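Local structure of phytochromobilin synthase (6KME) at residues A[123-128]-A[181-186]; A[161-166]-A[177-182]; A[78-83]-A[207-212]. The protein probably catalyses the ferredoxin-dependent reduction of biliverdin IX alpha to phytochromobilin, the chromophore precursor of phytochrome, in tomato. The protein carries 1 engineered substitution. All coordinates share one frame; numbering follows the deposited sequence.

Interaction 1 (A[123-128]-A[181-186]); sequences MNIIVL and WTRFSS. With BLA (biliverdine IX alpha), chain B.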
loop_
_atom_site.group_PDB
_atom_site.type_symbol
_atom_site.label_atom_id
_atom_site.label_comp_id
_atom_site.label_asym_id
_atom_site.label_seq_id
_atom_site.Cartn_x
_atom_site.Cartn_y
_atom_site.Cartn_z
ATOM N N MET A 123 5.247 -17.086 10.216
ATOM C CA MET A 123 5.677 -16.512 8.954
ATOM C C MET A 123 5.173 -15.085 8.827
ATOM O O MET A 123 4.119 -14.731 9.356
ATOM C CB MET A 123 5.186 -17.375 7.768
ATOM C CG MET A 123 5.646 -16.886 6.391
ATOM S SD MET A 123 7.433 -16.630 6.269
ATOM C CE MET A 123 8.054 -18.251 6.745
ATOM N N ASN A 124 5.953 -14.264 8.125
ATOM C CA ASN A 124 5.625 -12.868 7.871
ATOM C C ASN A 124 5.867 -12.568 6.404
ATOM O O ASN A 124 6.927 -12.911 5.875
ATOM C CB ASN A 124 6.464 -11.935 8.744
ATOM C CG ASN A 124 6.261 -12.193 10.216
ATOM O OD1 ASN A 124 5.453 -11.536 10.868
ATOM N ND2 ASN A 124 6.978 -13.166 10.742
ATOM N N ILE A 125 4.876 -11.954 5.750
ATOM C CA ILE A 125 4.944 -11.568 4.340
ATOM C C ILE A 125 4.600 -10.085 4.302
ATOM O O ILE A 125 3.479 -9.691 4.661
ATOM C CB ILE A 125 3.995 -12.388 3.452
ATOM C CG1 ILE A 125 4.264 -13.887 3.607
ATOM C CG2 ILE A 125 4.114 -11.957 1.998
ATOM C CD1 ILE A 125 3.318 -14.799 2.815
ATOM N N ILE A 126 5.567 -9.260 3.898
ATOM C CA ILE A 126 5.610 -7.843 4.256
ATOM C C ILE A 126 5.869 -6.999 3.012
ATOM O O ILE A 126 6.835 -7.247 2.278
ATOM C CB ILE A 126 6.715 -7.568 5.297
ATOM C CG1 ILE A 126 6.580 -8.479 6.526
ATOM C CG2 ILE A 126 6.755 -6.088 5.679
ATOM C CD1 ILE A 126 5.348 -8.196 7.379
ATOM N N VAL A 127 5.034 -5.982 2.794
ATOM C CA VAL A 127 5.355 -4.885 1.883
ATOM C C VAL A 127 5.230 -3.569 2.652
ATOM O O VAL A 127 4.189 -3.287 3.264
ATOM C CB VAL A 127 4.463 -4.885 0.622
ATOM C CG1 VAL A 127 4.725 -3.621 -0.216
ATOM C CG2 VAL A 127 4.700 -6.125 -0.227
ATOM N N LEU A 128 6.304 -2.774 2.632
ATOM C CA LEU A 128 6.341 -1.453 3.249
ATOM C C LEU A 128 6.987 -0.496 2.255
ATOM O O LEU A 128 8.123 -0.733 1.827
ATOM C CB LEU A 128 7.134 -1.492 4.565
ATOM C CG LEU A 128 7.398 -0.152 5.278
ATOM C CD1 LEU A 128 6.071 0.501 5.691
ATOM C CD2 LEU A 128 8.302 -0.380 6.482
ATOM N N TRP A 181 10.216 -5.330 0.541
ATOM C CA TRP A 181 9.438 -6.518 0.198
ATOM C C TRP A 181 10.220 -7.670 0.806
ATOM O O TRP A 181 11.383 -7.885 0.445
ATOM C CB TRP A 181 9.259 -6.652 -1.320
ATOM C CG TRP A 181 9.149 -8.085 -1.828
ATOM C CD1 TRP A 181 9.969 -8.710 -2.733
ATOM C CD2 TRP A 181 8.162 -9.055 -1.443
ATOM N NE1 TRP A 181 9.544 -10.013 -2.940
ATOM C CE2 TRP A 181 8.436 -10.244 -2.163
ATOM C CE3 TRP A 181 7.061 -9.027 -0.571
ATOM C CZ2 TRP A 181 7.660 -11.402 -2.018
ATOM C CZ3 TRP A 181 6.290 -10.175 -0.432
ATOM C CH2 TRP A 181 6.595 -11.349 -1.152
ATOM N N THR A 182 9.625 -8.350 1.790
ATOM C CA THR A 182 10.392 -9.300 2.581
ATOM C C THR A 182 9.476 -10.393 3.113
ATOM O O THR A 182 8.263 -10.211 3.256
ATOM C CB THR A 182 11.157 -8.594 3.733
ATOM O OG1 THR A 182 12.100 -9.490 4.335
ATOM C CG2 THR A 182 10.216 -8.049 4.828
ATOM N N ARG A 183 10.085 -11.547 3.360
ATOM C CA ARG A 183 9.489 -12.668 4.066
ATOM C C ARG A 183 10.439 -13.057 5.186
ATOM O O ARG A 183 11.655 -13.112 4.972
ATOM C CB ARG A 183 9.281 -13.891 3.129
ATOM C CG ARG A 183 8.455 -13.645 1.860
ATOM C CD ARG A 183 8.495 -14.906 0.953
ATOM N NE ARG A 183 7.783 -14.743 -0.325
ATOM C CZ ARG A 183 6.521 -15.100 -0.543
ATOM N NH1 ARG A 183 5.792 -15.642 0.431
ATOM N NH2 ARG A 183 5.976 -14.916 -1.739
ATOM N N PHE A 184 9.906 -13.328 6.376
ATOM C CA PHE A 184 10.782 -13.771 7.453
ATOM C C PHE A 184 9.972 -14.528 8.492
ATOM O O PHE A 184 8.758 -14.338 8.612
ATOM C CB PHE A 184 11.542 -12.598 8.098
ATOM C CG PHE A 184 10.659 -11.507 8.652
ATOM C CD1 PHE A 184 10.092 -11.621 9.915
ATOM C CD2 PHE A 184 10.432 -10.341 7.920
ATOM C CE1 PHE A 184 9.287 -10.585 10.438
ATOM C CE2 PHE A 184 9.632 -9.316 8.431
ATOM C CZ PHE A 184 9.058 -9.440 9.687
ATOM N N SER A 185 10.661 -15.408 9.216
ATOM C CA SER A 185 10.071 -16.142 10.323
ATOM C C SER A 185 9.941 -15.257 11.554
ATOM O O SER A 185 10.767 -14.375 11.804
ATOM C CB SER A 185 10.912 -17.367 10.662
ATOM O OG SER A 185 10.757 -18.357 9.657
ATOM N N SER A 186 8.897 -15.513 12.337
ATOM C CA SER A 186 8.593 -14.641 13.464
ATOM C C SER A 186 9.642 -14.795 14.551
ATOM O O SER A 186 10.064 -15.905 14.873
ATOM C CB SER A 186 7.207 -14.954 14.024
ATOM O OG SER A 186 6.197 -14.723 13.053
HETATM C CHA BLA B . 1.488 -12.178 -0.465
HETATM N NA BLA B . 1.386 -9.611 -0.814
HETATM C C1A BLA B . 1.905 -10.877 -1.131
HETATM C C2A BLA B . 2.881 -10.694 -2.207
HETATM C C3A BLA B . 2.915 -9.265 -2.520
HETATM C C4A BLA B . 1.979 -8.617 -1.646
HETATM C CMA BLA B . 3.770 -8.520 -3.548
HETATM C CAA BLA B . 3.652 -11.882 -2.848
HETATM C CBA BLA B . 2.761 -12.561 -3.854
HETATM C CGA BLA B . 2.925 -11.905 -5.274
HETATM O O1A BLA B . 4.074 -11.870 -5.604
HETATM O O2A BLA B . 1.886 -11.571 -5.763
HETATM C CHB BLA B . 1.645 -7.123 -1.534
HETATM N NB BLA B . 1.560 -6.350 -3.837
HETATM C C1B BLA B . 1.315 -6.138 -2.460
HETATM C C2B BLA B . 1.131 -4.562 -2.397
HETATM C C3B BLA B . 1.013 -4.046 -3.682
HETATM C C4B BLA B . 1.240 -5.216 -4.643
HETATM C CMB BLA B . 0.855 -3.887 -1.065
HETATM O OB BLA B . 1.155 -5.297 -5.857
HETATM C CAB BLA B . 0.804 -2.726 -4.383
HETATM C CBB BLA B . 0.627 -2.281 -5.648
HETATM N NC BLA B . -1.914 -9.335 2.443
HETATM C C1C BLA B . -2.359 -8.033 2.768
HETATM C C2C BLA B . -3.636 -8.231 3.597
HETATM C C3C BLA B . -3.851 -9.605 3.707
HETATM C C4C BLA B . -2.730 -10.362 2.954
HETATM C CMC BLA B . -4.380 -6.989 4.104
HETATM O OC BLA B . -1.698 -7.092 2.360
HETATM C CAC BLA B . -4.980 -10.254 4.425
HETATM C CBC BLA B . -6.271 -9.912 4.628
HETATM C CHD BLA B . -2.408 -11.668 2.699
HETATM N ND BLA B . -0.410 -11.515 1.056
HETATM C C1D BLA B . -1.299 -12.178 1.795
HETATM C C2D BLA B . -1.134 -13.683 1.691
HETATM C C3D BLA B . -0.069 -13.906 0.838
HETATM C C4D BLA B . 0.447 -12.509 0.386
HETATM C CMD BLA B . -2.060 -14.613 2.453
HETATM C CAD BLA B . 0.599 -15.188 0.325
HETATM C CBD BLA B . -0.248 -15.963 -0.667
HETATM C CGD BLA B . -0.429 -15.267 -2.087
HETATM O O1D BLA B . -1.602 -15.231 -2.416
HETATM O O2D BLA B . 0.621 -14.899 -2.597
#
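The F184 ring carries N124 on one face: CB of N124 stands 3.7 Å from the centroid of the F184 ring in a CH-pi contact. The carboxamide of N124 lies close to parallel with that ring, 18° between the planes. T182 CG2 sits at the edge of the phenyl, in its plane, and I126 CG1 meets CE2 obliquely. With CG of F184 set between its own backbone N and carbonyl carbon (chi1 57°), the ring folds across toward the neighbouring strand. On the other side of the sheet, W181 has methyl CMA of biliverdin over one face, and at its edge I125 CG2, 3.7 Å from W181 CZ3, and R183 NH2.

Asparagine suits its buried place because both ends of the amide are used. ND2 of N124 donates to F184 O over 3.0 Å along a nearly straight line (164°); the acceptor lies in the amide plane, although the donor stands above the carbonyl plane. A second bond runs from N124 ND2 to S186 OG at 2.9 Å. OD1 is hydrogen-bonded to T119 and H191, so the rotation of the amide is fixed.

I126 and T182 form an antiparallel hydrogen-bonded pair, with I126 N to T182 O at 2.9 Å. The non-hydrogen-bonded pairs I125-R183 and V127-W181 turn to the opposite side and meet the bilin: W181 CH2 lies 3.4 Å from BLA CAA, and V127 CG2 lies 3.5 Å from BLA CHB. Branched and aromatic residues give the apolar parts of the bilin, its methine bridges and carbon substituents, a close-fitting surface, while helix 188-211 covers the N124, I126 and F184 side. The arrangement is that of the central antiparallel sheet in the alpha/beta/alpha sandwich of ferredoxin-dependent bilin reductases, one face serving as substrate-pocket wall.

Interaction 2 (A[161-166]-A[177-182]); sequences LPWGGK and PIVIWT. With BLA (biliverdine IX alpha), chain B.
The W181 wall of the biliverdin pocket is backed by the loop 161-166, which follows helix 151-160 and laps over the start of edge strand 180-185. G164 lies against the indole on the face opposite the one covered by the bilin methyl CMA. Its CA is 3.7 Å from the centroid of the five-membered ring of W181, a CH-pi contact that needs a residue without a side chain, since a CB would point into the indole. G165 follows with backbone angles that only glycine takes up without strain, and its carbonyl comes round to the ring edge. There W181 NE1 donates to G165 O over 2.9 Å, almost straight at 171° and in the plane of the indole, which satisfies the one polar atom of the ring.

W163 completes the support with a T-shaped stack. The edge of W181 points at the face of W163, the planes standing 88° apart, and CD1 of W181 lies 3.6 Å from CZ2 of W163. The W163 indole is itself held through NE1 by F299 O.

Farther along, side-chain hydroxyl and backbone tie strand to loop. T182 OG1 donates to P162 O at 2.7 Å, its hydroxyl oxygen placed trans to the T182 amide nitrogen (chi1 -169°) and facing the loop, threonine supplying the donor. A weak bond links G164 N to W181 O at 2.8 Å, and a water donates both to W181 O and to L161 O. L161 adds an apolar touch, its CD1 lying 3.9 Å from CG2 of I180, and both residues also pack on helix 188-211. Such a clasp, with ring nitrogen, face and edge all engaged, is second-shell support for a tryptophan in a bilin-binding pocket.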
loop_
_atom_site.group_PDB
_atom_site.type_symbol
_atom_site.label_atom_id
_atom_site.label_comp_id
_atom_site.label_asym_id
_atom_site.label_seq_id
_atom_site.Cartn_x
_atom_site.Cartn_y
_atom_site.Cartn_z
ATOM N N LEU A 161 16.151 -6.545 6.428
ATOM C CA LEU A 161 14.920 -7.212 6.000
ATOM C C LEU A 161 15.131 -7.610 4.544
ATOM O O LEU A 161 14.839 -6.825 3.625
ATOM C CB LEU A 161 13.700 -6.300 6.165
ATOM C CG LEU A 161 13.322 -5.857 7.592
ATOM C CD1 LEU A 161 12.307 -4.711 7.605
ATOM C CD2 LEU A 161 12.789 -7.044 8.409
ATOM N N PRO A 162 15.604 -8.828 4.286
ATOM C CA PRO A 162 16.084 -9.173 2.942
ATOM C C PRO A 162 14.973 -9.286 1.908
ATOM O O PRO A 162 13.815 -9.587 2.221
ATOM C CB PRO A 162 16.769 -10.527 3.157
ATOM C CG PRO A 162 16.063 -11.111 4.340
ATOM C CD PRO A 162 15.770 -9.941 5.239
ATOM N N TRP A 163 15.360 -9.068 0.650
ATOM C CA TRP A 163 14.446 -9.210 -0.484
ATOM C C TRP A 163 13.623 -10.494 -0.387
ATOM O O TRP A 163 14.160 -11.580 -0.156
ATOM C CB TRP A 163 15.259 -9.190 -1.781
ATOM C CG TRP A 163 14.448 -9.167 -3.034
ATOM C CD1 TRP A 163 14.379 -10.155 -3.990
ATOM C CD2 TRP A 163 13.602 -8.102 -3.493
ATOM N NE1 TRP A 163 13.538 -9.767 -5.006
ATOM C CE2 TRP A 163 13.041 -8.516 -4.723
ATOM C CE3 TRP A 163 13.254 -6.840 -2.976
ATOM C CZ2 TRP A 163 12.162 -7.715 -5.452
ATOM C CZ3 TRP A 163 12.378 -6.049 -3.697
ATOM C CH2 TRP A 163 11.844 -6.487 -4.927
ATOM N N GLY A 164 12.309 -10.365 -0.559
ATOM C CA GLY A 164 11.396 -11.490 -0.400
ATOM C C GLY A 164 11.461 -12.536 -1.502
ATOM O O GLY A 164 10.880 -13.615 -1.333
ATOM N N GLY A 165 12.147 -12.260 -2.602
ATOM C CA GLY A 165 12.237 -13.208 -3.706
ATOM C C GLY A 165 11.306 -12.845 -4.849
ATOM O O GLY A 165 10.776 -11.731 -4.935
ATOM N N LYS A 166 11.095 -13.819 -5.737
ATOM C CA LYS A 166 10.273 -13.590 -6.918
ATOM C C LYS A 166 8.863 -13.153 -6.531
ATOM O O LYS A 166 8.290 -13.631 -5.544
ATOM C CB LYS A 166 10.221 -14.860 -7.781
ATOM C CG LYS A 166 11.571 -15.255 -8.366
ATOM C CD LYS A 166 11.492 -16.599 -9.131
ATOM C CE LYS A 166 12.895 -17.092 -9.489
ATOM N NZ LYS A 166 12.871 -18.411 -10.150
ATOM N N PRO A 177 12.149 2.731 -5.225
ATOM C CA PRO A 177 13.473 2.123 -4.997
ATOM C C PRO A 177 13.785 1.830 -3.539
ATOM O O PRO A 177 14.795 1.172 -3.277
ATOM C CB PRO A 177 14.456 3.168 -5.556
ATOM C CG PRO A 177 13.623 4.110 -6.380
ATOM C CD PRO A 177 12.270 4.102 -5.752
ATOM N N ILE A 178 12.981 2.291 -2.582
ATOM C CA ILE A 178 13.226 1.976 -1.182
ATOM C C ILE A 178 12.238 0.945 -0.651
ATOM O O ILE A 178 12.145 0.759 0.568
ATOM C CB ILE A 178 13.226 3.239 -0.301
ATOM C CG1 ILE A 178 11.834 3.891 -0.260
ATOM C CG2 ILE A 178 14.305 4.213 -0.768
ATOM C CD1 ILE A 178 11.704 4.993 0.815
ATOM N N VAL A 179 11.498 0.264 -1.533
ATOM C CA VAL A 179 10.487 -0.688 -1.077
ATOM C C VAL A 179 11.127 -1.755 -0.197
ATOM O O VAL A 179 12.241 -2.232 -0.455
ATOM C CB VAL A 179 9.749 -1.336 -2.261
ATOM C CG1 VAL A 179 10.728 -2.151 -3.159
ATOM C CG2 VAL A 179 8.630 -2.230 -1.758
ATOM N N ILE A 180 10.438 -2.090 0.881
ATOM C CA ILE A 180 10.756 -3.262 1.680
ATOM C C ILE A 180 9.749 -4.338 1.292
ATOM O O ILE A 180 8.566 -4.254 1.642
ATOM C CB ILE A 180 10.708 -2.961 3.182
ATOM C CG1 ILE A 180 11.801 -1.958 3.550
ATOM C CG2 ILE A 180 10.839 -4.263 3.994
ATOM C CD1 ILE A 180 11.655 -1.404 4.949
ATOM N N TRP A 181 10.216 -5.330 0.541
ATOM C CA TRP A 181 9.438 -6.518 0.198
ATOM C C TRP A 181 10.220 -7.670 0.806
ATOM O O TRP A 181 11.383 -7.885 0.445
ATOM C CB TRP A 181 9.259 -6.652 -1.320
ATOM C CG TRP A 181 9.149 -8.085 -1.828
ATOM C CD1 TRP A 181 9.969 -8.710 -2.733
ATOM C CD2 TRP A 181 8.162 -9.055 -1.443
ATOM N NE1 TRP A 181 9.544 -10.013 -2.940
ATOM C CE2 TRP A 181 8.436 -10.244 -2.163
ATOM C CE3 TRP A 181 7.061 -9.027 -0.571
ATOM C CZ2 TRP A 181 7.660 -11.402 -2.018
ATOM C CZ3 TRP A 181 6.290 -10.175 -0.432
ATOM C CH2 TRP A 181 6.595 -11.349 -1.152
ATOM N N THR A 182 9.625 -8.350 1.790
ATOM C CA THR A 182 10.392 -9.300 2.581
ATOM C C THR A 182 9.476 -10.393 3.113
ATOM O O THR A 182 8.263 -10.211 3.256
ATOM C CB THR A 182 11.157 -8.594 3.733
ATOM O OG1 THR A 182 12.100 -9.490 4.335
ATOM C CG2 THR A 182 10.216 -8.049 4.828
HETATM C CHA BLA B . 1.488 -12.178 -0.465
HETATM N NA BLA B . 1.386 -9.611 -0.814
HETATM C C1A BLA B . 1.905 -10.877 -1.131
HETATM C C2A BLA B . 2.881 -10.694 -2.207
HETATM C C3A BLA B . 2.915 -9.265 -2.520
HETATM C C4A BLA B . 1.979 -8.617 -1.646
HETATM C CMA BLA B . 3.770 -8.520 -3.548
HETATM C CAA BLA B . 3.652 -11.882 -2.848
HETATM C CBA BLA B . 2.761 -12.561 -3.854
HETATM C CGA BLA B . 2.925 -11.905 -5.274
HETATM O O1A BLA B . 4.074 -11.870 -5.604
HETATM O O2A BLA B . 1.886 -11.571 -5.763
HETATM C CHB BLA B . 1.645 -7.123 -1.534
HETATM N NB BLA B . 1.560 -6.350 -3.837
HETATM C C1B BLA B . 1.315 -6.138 -2.460
HETATM C C2B BLA B . 1.131 -4.562 -2.397
HETATM C C3B BLA B . 1.013 -4.046 -3.682
HETATM C C4B BLA B . 1.240 -5.216 -4.643
HETATM C CMB BLA B . 0.855 -3.887 -1.065
HETATM O OB BLA B . 1.155 -5.297 -5.857
HETATM C CAB BLA B . 0.804 -2.726 -4.383
HETATM C CBB BLA B . 0.627 -2.281 -5.648
HETATM N NC BLA B . -1.914 -9.335 2.443
HETATM C C1C BLA B . -2.359 -8.033 2.768
HETATM C C2C BLA B . -3.636 -8.231 3.597
HETATM C C3C BLA B . -3.851 -9.605 3.707
HETATM C C4C BLA B . -2.730 -10.362 2.954
HETATM C CMC BLA B . -4.380 -6.989 4.104
HETATM O OC BLA B . -1.698 -7.092 2.360
HETATM C CAC BLA B . -4.980 -10.254 4.425
HETATM C CBC BLA B . -6.271 -9.912 4.628
HETATM C CHD BLA B . -2.408 -11.668 2.699
HETATM N ND BLA B . -0.410 -11.515 1.056
HETATM C C1D BLA B . -1.299 -12.178 1.795
HETATM C C2D BLA B . -1.134 -13.683 1.691
HETATM C C3D BLA B . -0.069 -13.906 0.838
HETATM C C4D BLA B . 0.447 -12.509 0.386
HETATM C CMD BLA B . -2.060 -14.613 2.453
HETATM C CAD BLA B . 0.599 -15.188 0.325
HETATM C CBD BLA B . -0.248 -15.963 -0.667
HETATM C CGD BLA B . -0.429 -15.267 -2.087
HETATM O O1D BLA B . -1.602 -15.231 -2.416
HETATM O O2D BLA B . 0.621 -14.899 -2.597
HETATM O O HOH W 1 13.210 -6.010 1.054
#

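Interaction 3 (A[78-83]-A[207-212]); sequences AHKIRL and GLMDRS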
loop_
_atom_site.group_PDB
_atom_site.type_symbol
_atom_site.label_atom_id
_atom_site.label_comp_id
_atom_site.label_asym_id
_atom_site.label_seq_id
_atom_site.Cartn_x
_atom_site.Cartn_y
_atom_site.Cartn_z
ATOM N N ALA A 78 -7.231 14.714 6.119
ATOM C CA ALA A 78 -6.503 15.911 6.538
ATOM C C ALA A 78 -6.424 16.838 5.333
ATOM O O ALA A 78 -6.887 16.494 4.239
ATOM C CB ALA A 78 -5.116 15.556 7.092
ATOM N N HIS A 79 -5.823 18.017 5.524
ATOM C CA HIS A 79 -5.844 19.010 4.453
ATOM C C HIS A 79 -5.233 18.472 3.161
ATOM O O HIS A 79 -5.742 18.746 2.068
ATOM C CB HIS A 79 -5.120 20.290 4.859
ATOM C CG HIS A 79 -5.155 21.337 3.791
ATOM N ND1 HIS A 79 -6.280 22.091 3.523
ATOM C CD2 HIS A 79 -4.219 21.726 2.892
ATOM C CE1 HIS A 79 -6.029 22.913 2.520
ATOM N NE2 HIS A 79 -4.784 22.718 2.124
ATOM N N LYS A 80 -4.127 17.737 3.261
ATOM C CA LYS A 80 -3.476 17.183 2.075
ATOM C C LYS A 80 -3.776 15.707 1.848
ATOM O O LYS A 80 -3.370 15.167 0.812
ATOM C CB LYS A 80 -1.952 17.379 2.161
ATOM C CG LYS A 80 -1.541 18.859 2.316
ATOM C CD LYS A 80 -0.031 19.007 2.475
ATOM C CE LYS A 80 0.368 20.475 2.740
ATOM N NZ LYS A 80 1.852 20.537 2.920
ATOM N N ILE A 81 -4.474 15.047 2.771
ATOM C CA ILE A 81 -4.684 13.601 2.735
ATOM C C ILE A 81 -6.147 13.349 2.402
ATOM O O ILE A 81 -7.042 13.683 3.190
ATOM C CB ILE A 81 -4.295 12.944 4.063
ATOM C CG1 ILE A 81 -2.840 13.288 4.395
ATOM C CG2 ILE A 81 -4.496 11.417 4.008
ATOM C CD1 ILE A 81 -2.434 12.897 5.787
ATOM N N ARG A 82 -6.396 12.773 1.223
ATOM C CA ARG A 82 -7.754 12.365 0.871
ATOM C C ARG A 82 -8.278 11.292 1.825
ATOM O O ARG A 82 -9.442 11.335 2.246
ATOM C CB ARG A 82 -7.785 11.862 -0.579
ATOM C CG ARG A 82 -9.178 11.554 -1.118
ATOM C CD ARG A 82 -9.141 11.049 -2.542
ATOM N NE ARG A 82 -8.477 9.738 -2.659
ATOM C CZ ARG A 82 -9.038 8.573 -2.358
ATOM N NH1 ARG A 82 -10.286 8.534 -1.907
ATOM N NH2 ARG A 82 -8.351 7.439 -2.509
ATOM N N LEU A 83 -7.440 10.324 2.180
ATOM C CA LEU A 83 -7.898 9.200 2.996
ATOM C C LEU A 83 -6.708 8.557 3.682
ATOM O O LEU A 83 -5.761 8.128 3.016
ATOM C CB LEU A 83 -8.644 8.160 2.148
ATOM C CG LEU A 83 -9.074 6.927 2.949
ATOM C CD1 LEU A 83 -9.962 7.314 4.159
ATOM C CD2 LEU A 83 -9.782 5.916 2.048
ATOM N N GLY A 207 7.508 13.833 6.490
ATOM C CA GLY A 207 8.406 14.904 6.088
ATOM C C GLY A 207 8.211 15.318 4.644
ATOM O O GLY A 207 8.344 16.496 4.314
ATOM N N LEU A 208 7.888 14.358 3.766
ATOM C CA LEU A 208 7.487 14.703 2.405
ATOM C C LEU A 208 6.188 15.497 2.400
ATOM O O LEU A 208 6.054 16.480 1.656
ATOM C CB LEU A 208 7.327 13.433 1.563
ATOM C CG LEU A 208 8.602 12.598 1.350
ATOM C CD1 LEU A 208 8.275 11.439 0.414
ATOM C CD2 LEU A 208 9.731 13.461 0.798
ATOM N N MET A 209 5.212 15.075 3.215
ATOM C CA MET A 209 3.958 15.820 3.309
ATOM C C MET A 209 4.194 17.280 3.709
ATOM O O MET A 209 3.588 18.188 3.124
ATOM C CB MET A 209 3.002 15.133 4.286
ATOM C CG MET A 209 1.645 15.861 4.394
ATOM S SD MET A 209 0.489 15.104 5.561
ATOM C CE MET A 209 1.064 15.789 7.104
ATOM N N ASP A 210 5.080 17.533 4.686
ATOM C CA ASP A 210 5.391 18.913 5.085
ATOM C C ASP A 210 5.742 19.785 3.891
ATOM O O ASP A 210 5.362 20.960 3.834
ATOM C CB ASP A 210 6.587 18.965 6.037
ATOM C CG ASP A 210 6.327 18.313 7.376
ATOM O OD1 ASP A 210 5.148 18.045 7.719
ATOM O OD2 ASP A 210 7.336 18.098 8.095
ATOM N N ARG A 211 6.516 19.237 2.955
ATOM C CA ARG A 211 7.071 19.989 1.837
ATOM C C ARG A 211 6.175 19.970 0.599
ATOM O O ARG A 211 6.527 20.581 -0.415
ATOM C CB ARG A 211 8.461 19.431 1.484
ATOM C CG ARG A 211 9.616 20.363 1.840
ATOM C CD ARG A 211 9.841 20.469 3.344
ATOM N NE ARG A 211 10.958 21.363 3.675
ATOM C CZ ARG A 211 12.203 20.947 3.908
ATOM N NH1 ARG A 211 12.495 19.653 3.845
ATOM N NH2 ARG A 211 13.163 21.817 4.204
ATOM N N SER A 212 5.034 19.289 0.656
ATOM C CA SER A 212 4.157 19.171 -0.498
ATOM C C SER A 212 3.360 20.454 -0.680
ATOM O O SER A 212 2.572 20.837 0.193
ATOM C CB SER A 212 3.233 17.964 -0.327
ATOM O OG SER A 212 2.488 17.722 -1.502
#
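K80 reaches across to the C-terminal end of helix 188-211 with a chain fully extended beyond CG, and its ammonium group arrives between two backbone carbonyls. NZ of K80 donates to S212 O at 2.8 Å, lying in the carbonyl plane and on a lone pair. The second bond, from K80 NZ to M209 O, is 2.9 Å long and tilted somewhat from that carbonyl's plane. M209 O is gripped twice, since S212 N also donates to it, and the two donors come from opposite faces of its plane.

Beneath the lysine, M209 sends its own side chain back toward the strands. Its CG lies trans to the backbone nitrogen (chi1 -178°), and the chain stays straight as far as the sulfur, bending only at the last torsion. M209 CG passes 4.0 Å from K80 CD, so the aliphatic part of the lysine is packed as well as its tip. I81 meets the methionine at about a right angle, with CD1 of I81 3.7 Å from SD of M209. A long, flexible thioether fits this place, carrying apolar contact from the helix to I81. F108, in a loop, touches both K80 and S212.

K80 occupies a tight turn closed by A78 N to I81 O at 3.1 Å, which joins strands 69-77 and 81-91. D210 OD1 stays 6.3 Å from K80 NZ and is hydrogen-bonded to H47. Where regular helical bonding runs out, a lysine from the turn thus brings M209 O and S212 O a charged donor, which would be expected to suit the helix dipole's negative end.

Following the chain, the turn at 78-83 comes first, and interaction 3 is closed only when helix 188-211 ends, so it spans the longest loop. Within that loop the chain builds the sheet strands up to 123-131, passes through helices 141-147 and 151-160, and returns along strand 180-185, where interaction 1 closes. Interaction 2 starts later, at 161-166, and ends on the same stretch as interaction 1; the two share W181 and T182 and both touch biliverdin. Both fall within the span of interaction 3. Interactions 1 and 2 adjoin at the pocket edge of the sheet, while interaction 3, centred about 28 Å from interaction 1, ties the far end of the next helix to the sheet.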